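Long-range contacts in cell divisionFtsK/SpoIIIE (Thermomonospora curvata, PDB 4NH0), which forms the cytoplasmic ATPase motor of the type VII (ESX) secretion system, binding the exported protein EsxB and possibly acting as its translocase: residues A[318-326]-A[518-526]; A[1079-1087]-A[1106-1114]. All coordinates share one frame; numbering follows the deposited sequence.

Interaction 1 (A[318-326]-A[518-526]). With SO4 (sulfate ion), chain C.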
loop_
_atom_site.group_PDB
_atom_site.type_symbol
_atom_site.label_atom_id
_atom_site.label_comp_id
_atom_site.label_asym_id
_atom_site.label_seq_id
_atom_site.Cartn_x
_atom_site.Cartn_y
_atom_site.Cartn_z
ATOM N N SER A 318 -19.874 -12.809 40.961
ATOM C CA SER A 318 -20.032 -13.350 39.619
ATOM C C SER A 318 -21.382 -14.041 39.463
ATOM O O SER A 318 -22.065 -13.865 38.456
ATOM C CB SER A 318 -18.900 -14.327 39.301
ATOM O OG SER A 318 -19.017 -14.833 37.983
ATOM N N GLU A 319 -21.765 -14.817 40.470
ATOM C CA GLU A 319 -23.009 -15.578 40.420
ATOM C C GLU A 319 -24.231 -14.672 40.526
ATOM O O GLU A 319 -25.280 -14.964 39.954
ATOM C CB GLU A 319 -23.036 -16.629 41.532
ATOM C CG GLU A 319 -24.254 -17.539 41.500
ATOM C CD GLU A 319 -24.282 -18.441 40.281
ATOM O OE1 GLU A 319 -23.215 -18.654 39.667
ATOM O OE2 GLU A 319 -25.373 -18.938 39.934
ATOM N N LEU A 320 -24.091 -13.573 41.259
ATOM C CA LEU A 320 -25.183 -12.617 41.405
ATOM C C LEU A 320 -25.497 -11.942 40.077
ATOM O O LEU A 320 -26.661 -11.782 39.712
ATOM C CB LEU A 320 -24.842 -11.563 42.458
ATOM C CG LEU A 320 -25.885 -10.457 42.627
ATOM C CD1 LEU A 320 -27.232 -11.051 43.000
ATOM C CD2 LEU A 320 -25.442 -9.440 43.666
ATOM N N LEU A 321 -24.451 -11.546 39.359
ATOM C CA LEU A 321 -24.609 -10.873 38.076
ATOM C C LEU A 321 -25.263 -11.783 37.044
ATOM O O LEU A 321 -26.037 -11.326 36.206
ATOM C CB LEU A 321 -23.255 -10.380 37.563
ATOM C CG LEU A 321 -22.578 -9.307 38.417
ATOM C CD1 LEU A 321 -21.207 -8.958 37.864
ATOM C CD2 LEU A 321 -23.454 -8.070 38.507
ATOM N N ARG A 322 -24.948 -13.072 37.107
ATOM C CA ARG A 322 -25.563 -14.051 36.221
ATOM C C ARG A 322 -27.047 -14.183 36.524
ATOM O O ARG A 322 -27.876 -14.233 35.619
ATOM C CB ARG A 322 -24.880 -15.411 36.360
ATOM C CG ARG A 322 -23.416 -15.414 35.970
ATOM C CD ARG A 322 -22.774 -16.762 36.244
ATOM N NE ARG A 322 -23.417 -17.839 35.499
ATOM C CZ ARG A 322 -23.044 -18.236 34.288
ATOM N NH1 ARG A 322 -22.027 -17.644 33.677
ATOM N NH2 ARG A 322 -23.686 -19.226 33.685
ATOM N N THR A 323 -27.370 -14.235 37.811
ATOM C CA THR A 323 -28.746 -14.401 38.256
ATOM C C THR A 323 -29.608 -13.207 37.865
ATOM O O THR A 323 -30.743 -13.372 37.423
ATOM C CB THR A 323 -28.816 -14.600 39.780
ATOM O OG1 THR A 323 -27.936 -15.662 40.165
ATOM C CG2 THR A 323 -30.232 -14.939 40.210
ATOM N N LEU A 324 -29.063 -12.006 38.024
ATOM C CA LEU A 324 -29.796 -10.787 37.699
ATOM C C LEU A 324 -30.111 -10.702 36.211
ATOM O O LEU A 324 -31.238 -10.403 35.825
ATOM C CB LEU A 324 -29.008 -9.553 38.134
ATOM C CG LEU A 324 -29.662 -8.212 37.794
ATOM C CD1 LEU A 324 -31.050 -8.128 38.402
ATOM C CD2 LEU A 324 -28.801 -7.053 38.262
ATOM N N VAL A 325 -29.107 -10.964 35.382
ATOM C CA VAL A 325 -29.272 -10.905 33.935
ATOM C C VAL A 325 -30.245 -11.971 33.438
ATOM O O VAL A 325 -31.167 -11.676 32.678
ATOM C CB VAL A 325 -27.924 -11.072 33.211
ATOM C CG1 VAL A 325 -28.136 -11.254 31.718
ATOM C CG2 VAL A 325 -27.028 -9.876 33.482
ATOM N N LEU A 326 -30.040 -13.208 33.878
ATOM C CA LEU A 326 -30.873 -14.323 33.443
ATOM C C LEU A 326 -32.329 -14.133 33.854
ATOM O O LEU A 326 -33.242 -14.498 33.115
ATOM C CB LEU A 326 -30.340 -15.642 34.003
ATOM C CG LEU A 326 -31.057 -16.904 33.525
ATOM C CD1 LEU A 326 -30.973 -17.013 32.015
ATOM C CD2 LEU A 326 -30.474 -18.143 34.184
ATOM N N PHE A 518 -30.020 -9.910 52.444
ATOM C CA PHE A 518 -30.663 -10.960 51.676
ATOM C C PHE A 518 -29.701 -12.096 51.394
ATOM O O PHE A 518 -28.551 -12.075 51.830
ATOM C CB PHE A 518 -31.203 -10.408 50.358
ATOM C CG PHE A 518 -30.130 -9.964 49.401
ATOM C CD1 PHE A 518 -29.689 -10.805 48.393
ATOM C CD2 PHE A 518 -29.565 -8.706 49.512
ATOM C CE1 PHE A 518 -28.704 -10.399 47.517
ATOM C CE2 PHE A 518 -28.581 -8.295 48.637
ATOM C CZ PHE A 518 -28.150 -9.142 47.638
ATOM N N LYS A 519 -30.183 -13.085 50.655
ATOM C CA LYS A 519 -29.321 -14.149 50.178
ATOM C C LYS A 519 -29.679 -14.496 48.741
ATOM O O LYS A 519 -30.788 -14.947 48.458
ATOM C CB LYS A 519 -29.427 -15.377 51.073
ATOM C CG LYS A 519 -28.230 -16.268 50.925
ATOM C CD LYS A 519 -28.172 -17.363 51.953
ATOM C CE LYS A 519 -26.867 -18.099 51.785
ATOM N NZ LYS A 519 -26.533 -18.207 50.340
ATOM N N ALA A 520 -28.731 -14.276 47.838
ATOM C CA ALA A 520 -28.980 -14.416 46.409
ATOM C C ALA A 520 -29.327 -15.844 46.007
ATOM O O ALA A 520 -28.841 -16.807 46.599
ATOM C CB ALA A 520 -27.773 -13.934 45.621
ATOM N N ALA A 521 -30.179 -15.967 44.996
ATOM C CA ALA A 521 -30.508 -17.262 44.420
ATOM C C ALA A 521 -29.404 -17.691 43.467
ATOM O O ALA A 521 -28.547 -16.887 43.104
ATOM C CB ALA A 521 -31.845 -17.204 43.702
ATOM N N TYR A 522 -29.420 -18.955 43.060
ATOM C CA TYR A 522 -28.407 -19.456 42.141
ATOM C C TYR A 522 -29.032 -19.972 40.850
ATOM O O TYR A 522 -30.219 -20.290 40.806
ATOM C CB TYR A 522 -27.574 -20.557 42.801
ATOM C CG TYR A 522 -28.351 -21.797 43.185
ATOM C CD1 TYR A 522 -28.485 -22.860 42.299
ATOM C CD2 TYR A 522 -28.940 -21.912 44.438
ATOM C CE1 TYR A 522 -29.190 -23.995 42.646
ATOM C CE2 TYR A 522 -29.647 -23.045 44.793
ATOM C CZ TYR A 522 -29.767 -24.083 43.894
ATOM O OH TYR A 522 -30.470 -25.214 44.243
ATOM N N VAL A 523 -28.219 -20.046 39.801
ATOM C CA VAL A 523 -28.672 -20.528 38.503
ATOM C C VAL A 523 -27.686 -21.537 37.926
ATOM O O VAL A 523 -27.930 -22.129 36.876
ATOM C CB VAL A 523 -28.851 -19.372 37.500
ATOM C CG1 VAL A 523 -30.019 -18.490 37.907
ATOM C CG2 VAL A 523 -27.573 -18.558 37.396
ATOM N N SER A 524 -26.571 -21.729 38.624
ATOM C CA SER A 524 -25.511 -22.611 38.151
ATOM C C SER A 524 -25.599 -23.996 38.783
ATOM O O SER A 524 -24.599 -24.707 38.880
ATOM C CB SER A 524 -24.142 -21.992 38.436
ATOM O OG SER A 524 -24.021 -20.722 37.821
ATOM N N GLY A 525 -26.798 -24.374 39.211
ATOM C CA GLY A 525 -27.016 -25.680 39.807
ATOM C C GLY A 525 -28.099 -26.459 39.088
ATOM O O GLY A 525 -28.689 -25.964 38.131
ATOM N N PRO A 526 -28.357 -27.695 39.538
ATOM C CA PRO A 526 -29.430 -28.534 38.999
ATOM C C PRO A 526 -30.726 -28.358 39.785
ATOM O O PRO A 526 -30.762 -27.555 40.714
ATOM C CB PRO A 526 -28.874 -29.942 39.173
ATOM C CG PRO A 526 -28.086 -29.844 40.446
ATOM C CD PRO A 526 -27.532 -28.432 40.511
HETATM S S SO4 C . -16.984 -14.000 43.361
HETATM O O1 SO4 C . -16.068 -15.015 43.869
HETATM O O2 SO4 C . -16.236 -13.000 42.609
HETATM O O3 SO4 C . -17.968 -14.634 42.491
HETATM O O4 SO4 C . -17.666 -13.356 44.479
#
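Glu319 OE2 is gripped by two backbone amides of the loop that follows strand 518-520. Val523 N meets it at 3.1 Å, nearly along the C-O axis and almost straight (171°), while Ser524 N adds a weak, bent bond to the same oxygen. The other carboxylate oxygen, OE1, accepts Ser524 OG at 2.9 Å on its syn side. The grip depends on a chain that first extends and then folds: CG stands anti to the backbone N (chi1 -176°), and a bend at chi2 (67°) turns the carboxylate to the loop.

One helical turn on, Thr323 faces the same loop without bonding to it. Its hydroxyl is turned back on its own helix, donating to Glu319 O at 2.8 Å; that carbonyl also accepts Thr323 N, the two donors coming from opposite faces of its plane. Apolar groups complete the contact at both ends. Leu326 and Val523 lie side by side, pointing opposite ways, with Leu326 CD2 3.8 Å from Val523 CG1, and Phe576 of helix 575-583 touches both. At the other end Leu320 CD1 rests on Ala520 CB at 3.9 Å. Arg322 passes beside Ser524, but its NH1 bonds to Thr349 O and the residue makes a cation-pi contact with Phe576.

Helix 317-329 follows the P-loop of the first FtsK domain, a predicted ATP site. Ser318 N, near the helix start, donates at 3.1 Å to O3 of a sulfate ion, probably from the crystallisation liquor, and Gly314, Ser315 and Lys317 bind the same anion. The Glu319 carboxylate lies farther from the anion than its own CA does. It is spent on one good amide bond, a weaker second one and a hydroxyl, an arrangement that would probably favour its ionised form while tying the P-loop helix to the loop.

Interaction 2 (A[1079-1087]-A[1106-1114])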
loop_
_atom_site.group_PDB
_atom_site.type_symbol
_atom_site.label_atom_id
_atom_site.label_comp_id
_atom_site.label_asym_id
_atom_site.label_seq_id
_atom_site.Cartn_x
_atom_site.Cartn_y
_atom_site.Cartn_z
ATOM N N SER A 1079 42.300 -1.633 -27.754
ATOM C CA SER A 1079 41.946 -2.591 -26.715
ATOM C C SER A 1079 41.819 -1.905 -25.362
ATOM O O SER A 1079 42.157 -0.732 -25.212
ATOM C CB SER A 1079 42.981 -3.713 -26.636
ATOM O OG SER A 1079 42.637 -4.649 -25.630
ATOM N N MET A 1080 41.337 -2.649 -24.374
ATOM C CA MET A 1080 41.071 -2.085 -23.059
ATOM C C MET A 1080 42.326 -2.012 -22.195
ATOM O O MET A 1080 42.483 -1.093 -21.392
ATOM C CB MET A 1080 39.997 -2.905 -22.346
ATOM C CG MET A 1080 39.440 -2.226 -21.122
ATOM S SD MET A 1080 38.811 -0.591 -21.526
ATOM C CE MET A 1080 38.732 0.125 -19.894
ATOM N N GLY A 1081 43.215 -2.985 -22.366
ATOM C CA GLY A 1081 44.414 -3.084 -21.552
ATOM C C GLY A 1081 45.343 -1.890 -21.650
ATOM O O GLY A 1081 45.840 -1.562 -22.726
ATOM N N GLY A 1082 45.575 -1.237 -20.515
ATOM C CA GLY A 1082 46.487 -0.110 -20.452
ATOM C C GLY A 1082 46.006 1.102 -21.223
ATOM O O GLY A 1082 46.797 1.980 -21.569
ATOM N N ALA A 1083 44.706 1.151 -21.493
ATOM C CA ALA A 1083 44.122 2.263 -22.230
ATOM C C ALA A 1083 44.206 3.557 -21.430
ATOM O O ALA A 1083 44.456 4.622 -21.990
ATOM C CB ALA A 1083 42.679 1.958 -22.591
ATOM N N GLY A 1084 44.003 3.452 -20.121
ATOM C CA GLY A 1084 44.020 4.608 -19.241
ATOM C C GLY A 1084 45.318 5.389 -19.290
ATOM O O GLY A 1084 45.316 6.618 -19.226
ATOM N N ARG A 1085 46.430 4.672 -19.407
ATOM C CA ARG A 1085 47.741 5.302 -19.478
ATOM C C ARG A 1085 48.043 5.743 -20.906
ATOM O O ARG A 1085 48.936 6.555 -21.142
ATOM C CB ARG A 1085 48.820 4.343 -18.970
ATOM C CG ARG A 1085 50.161 4.993 -18.668
ATOM C CD ARG A 1085 51.117 3.986 -18.049
ATOM N NE ARG A 1085 52.506 4.434 -18.095
ATOM C CZ ARG A 1085 53.166 4.932 -17.055
ATOM N NH1 ARG A 1085 52.566 5.047 -15.880
ATOM N NH2 ARG A 1085 54.429 5.310 -17.190
ATOM N N ALA A 1086 47.281 5.208 -21.855
ATOM C CA ALA A 1086 47.442 5.565 -23.261
ATOM C C ALA A 1086 46.740 6.881 -23.576
ATOM O O ALA A 1086 46.849 7.403 -24.684
ATOM C CB ALA A 1086 46.911 4.456 -24.153
ATOM N N LEU A 1087 46.025 7.414 -22.590
ATOM C CA LEU A 1087 45.331 8.691 -22.732
ATOM C C LEU A 1087 46.303 9.860 -22.851
ATOM O O LEU A 1087 45.898 10.984 -23.142
ATOM C CB LEU A 1087 44.395 8.922 -21.543
ATOM C CG LEU A 1087 42.906 8.628 -21.726
ATOM C CD1 LEU A 1087 42.688 7.226 -22.256
ATOM C CD2 LEU A 1087 42.157 8.825 -20.418
ATOM N N SER A 1106 32.884 -2.571 -23.315
ATOM C CA SER A 1106 33.163 -3.435 -22.175
ATOM C C SER A 1106 34.610 -3.302 -21.720
ATOM O O SER A 1106 35.524 -3.227 -22.539
ATOM C CB SER A 1106 32.854 -4.891 -22.522
ATOM O OG SER A 1106 33.106 -5.746 -21.421
ATOM N N GLY A 1107 34.810 -3.273 -20.407
ATOM C CA GLY A 1107 36.143 -3.173 -19.845
ATOM C C GLY A 1107 36.147 -3.331 -18.339
ATOM O O GLY A 1107 35.271 -3.980 -17.772
ATOM N N ASN A 1108 37.145 -2.743 -17.691
ATOM C CA ASN A 1108 37.205 -2.744 -16.237
ATOM C C ASN A 1108 37.572 -1.368 -15.697
ATOM O O ASN A 1108 38.053 -0.504 -16.429
ATOM C CB ASN A 1108 38.194 -3.796 -15.735
ATOM C CG ASN A 1108 39.602 -3.554 -16.227
ATOM O OD1 ASN A 1108 39.810 -2.964 -17.287
ATOM N ND2 ASN A 1108 40.583 -4.015 -15.460
ATOM N N LYS A 1109 37.344 -1.185 -14.404
ATOM C CA LYS A 1109 37.427 0.118 -13.758
ATOM C C LYS A 1109 38.862 0.450 -13.377
ATOM O O LYS A 1109 39.164 1.573 -12.968
ATOM C CB LYS A 1109 36.523 0.175 -12.511
ATOM C CG LYS A 1109 35.117 -0.446 -12.648
ATOM C CD LYS A 1109 35.107 -1.978 -12.711
ATOM C CE LYS A 1109 33.710 -2.555 -12.574
ATOM N NZ LYS A 1109 33.677 -3.961 -13.073
ATOM N N ASP A 1110 39.743 -0.536 -13.521
ATOM C CA ASP A 1110 41.158 -0.364 -13.223
ATOM C C ASP A 1110 41.788 0.695 -14.120
ATOM O O ASP A 1110 42.773 1.333 -13.748
ATOM C CB ASP A 1110 41.902 -1.691 -13.384
ATOM C CG ASP A 1110 41.545 -2.698 -12.309
ATOM O OD1 ASP A 1110 40.979 -2.291 -11.272
ATOM O OD2 ASP A 1110 41.834 -3.898 -12.501
ATOM N N GLU A 1111 41.216 0.873 -15.305
ATOM C CA GLU A 1111 41.743 1.821 -16.276
ATOM C C GLU A 1111 41.224 3.231 -16.021
ATOM O O GLU A 1111 41.661 4.185 -16.663
ATOM C CB GLU A 1111 41.389 1.378 -17.695
ATOM C CG GLU A 1111 41.883 -0.014 -18.052
ATOM C CD GLU A 1111 43.372 -0.054 -18.326
ATOM O OE1 GLU A 1111 43.970 1.022 -18.531
ATOM O OE2 GLU A 1111 43.946 -1.163 -18.336
ATOM N N GLY A 1112 40.290 3.356 -15.085
ATOM C CA GLY A 1112 39.732 4.650 -14.733
ATOM C C GLY A 1112 38.907 5.263 -15.848
ATOM O O GLY A 1112 38.631 4.611 -16.852
ATOM N N ILE A 1113 38.514 6.520 -15.668
ATOM C CA ILE A 1113 37.721 7.224 -16.669
ATOM C C ILE A 1113 38.503 7.420 -17.959
ATOM O O ILE A 1113 39.553 8.060 -17.971
ATOM C CB ILE A 1113 37.249 8.598 -16.157
ATOM C CG1 ILE A 1113 36.170 8.426 -15.089
ATOM C CG2 ILE A 1113 36.711 9.438 -17.301
ATOM C CD1 ILE A 1113 35.584 9.733 -14.598
ATOM N N LEU A 1114 37.986 6.858 -19.046
ATOM C CA LEU A 1114 38.583 7.038 -20.360
ATOM C C LEU A 1114 37.922 8.207 -21.074
ATOM O O LEU A 1114 38.577 9.184 -21.429
ATOM C CB LEU A 1114 38.451 5.766 -21.193
ATOM C CG LEU A 1114 39.134 4.523 -20.623
ATOM C CD1 LEU A 1114 38.980 3.349 -21.567
ATOM C CD2 LEU A 1114 40.596 4.808 -20.360
#
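Hydrogen bonding across this pair of loops centres on Glu1111, whose carboxylate reaches into the turn formed by residues 1080 to 1083. OE2 accepts Gly1082 N at 2.7 Å, the donor standing 43° above the carboxylate plane. OE1 takes Gly1084 N at 2.9 Å from its anti side, also somewhat out of plane. With CG anti to the carbonyl carbon (chi1 -57°), a bend at chi2 (-75°) curls the side chain back so that the two oxygens meet the turn and the residue after it, while Ala1083 N is kept within the turn by its bond to Met1080 O.

A weaker polar contact runs between the backbones, where Gly1084 CA approaches Glu1111 O at 3.5 Å in a CA-H...O geometry. The two chains come closest at this pair of residues.

Apolar packing lies alongside. Met1080 bends at chi2 and lays CG over Gly1107 CA at 3.7 Å, while its CE reaches Leu1114 CD1 at 3.6 Å and also packs on the CB and CG of Glu1111. The other branch of Leu1114, CD2, meets Gly1084 CA at 3.6 Å and Leu1087 CD1 at 3.7 Å, and Ala1083 CB sits near both branches. The Leu1087 side chain runs roughly perpendicular to that of Leu1114. Phe947 of strand 944-947 touches both Ala1083 and Leu1114 from the sheet side.

Ser1106, at the start of its segment, bonds through OG to Asp949 and Leu1123 N, and its side chain is about 4 Å from that of Cys952 of the third ATP site. The pairing is that of two loops leaving strands 1072-1078 and 1102-1104, which flank strand 944-947 in the sheet of the third FtsK domain, joined by a glutamate carboxylate that bonds one amide inside a type II beta turn and one just beyond it.

Overall arrangement
In both contacts a glutamate carboxylate collects backbone amides, yet the settings differ. Interaction 1 joins a regular helix, next to a predicted nucleotide site, to the loop after a sheet strand, with 191 residues in between, and a serine hydroxyl shares in the grip. Interaction 2 joins two loops separated by only 18 residues, with glycines where the backbones come close and a methionine and leucines packing beside the charge. Both are partly buried, combining buried apolar residues with an exposed margin. They share no elements: one belongs to the first FtsK domain and the other to the third, their centres about 93 Å apart on opposite sides of the chain's centre.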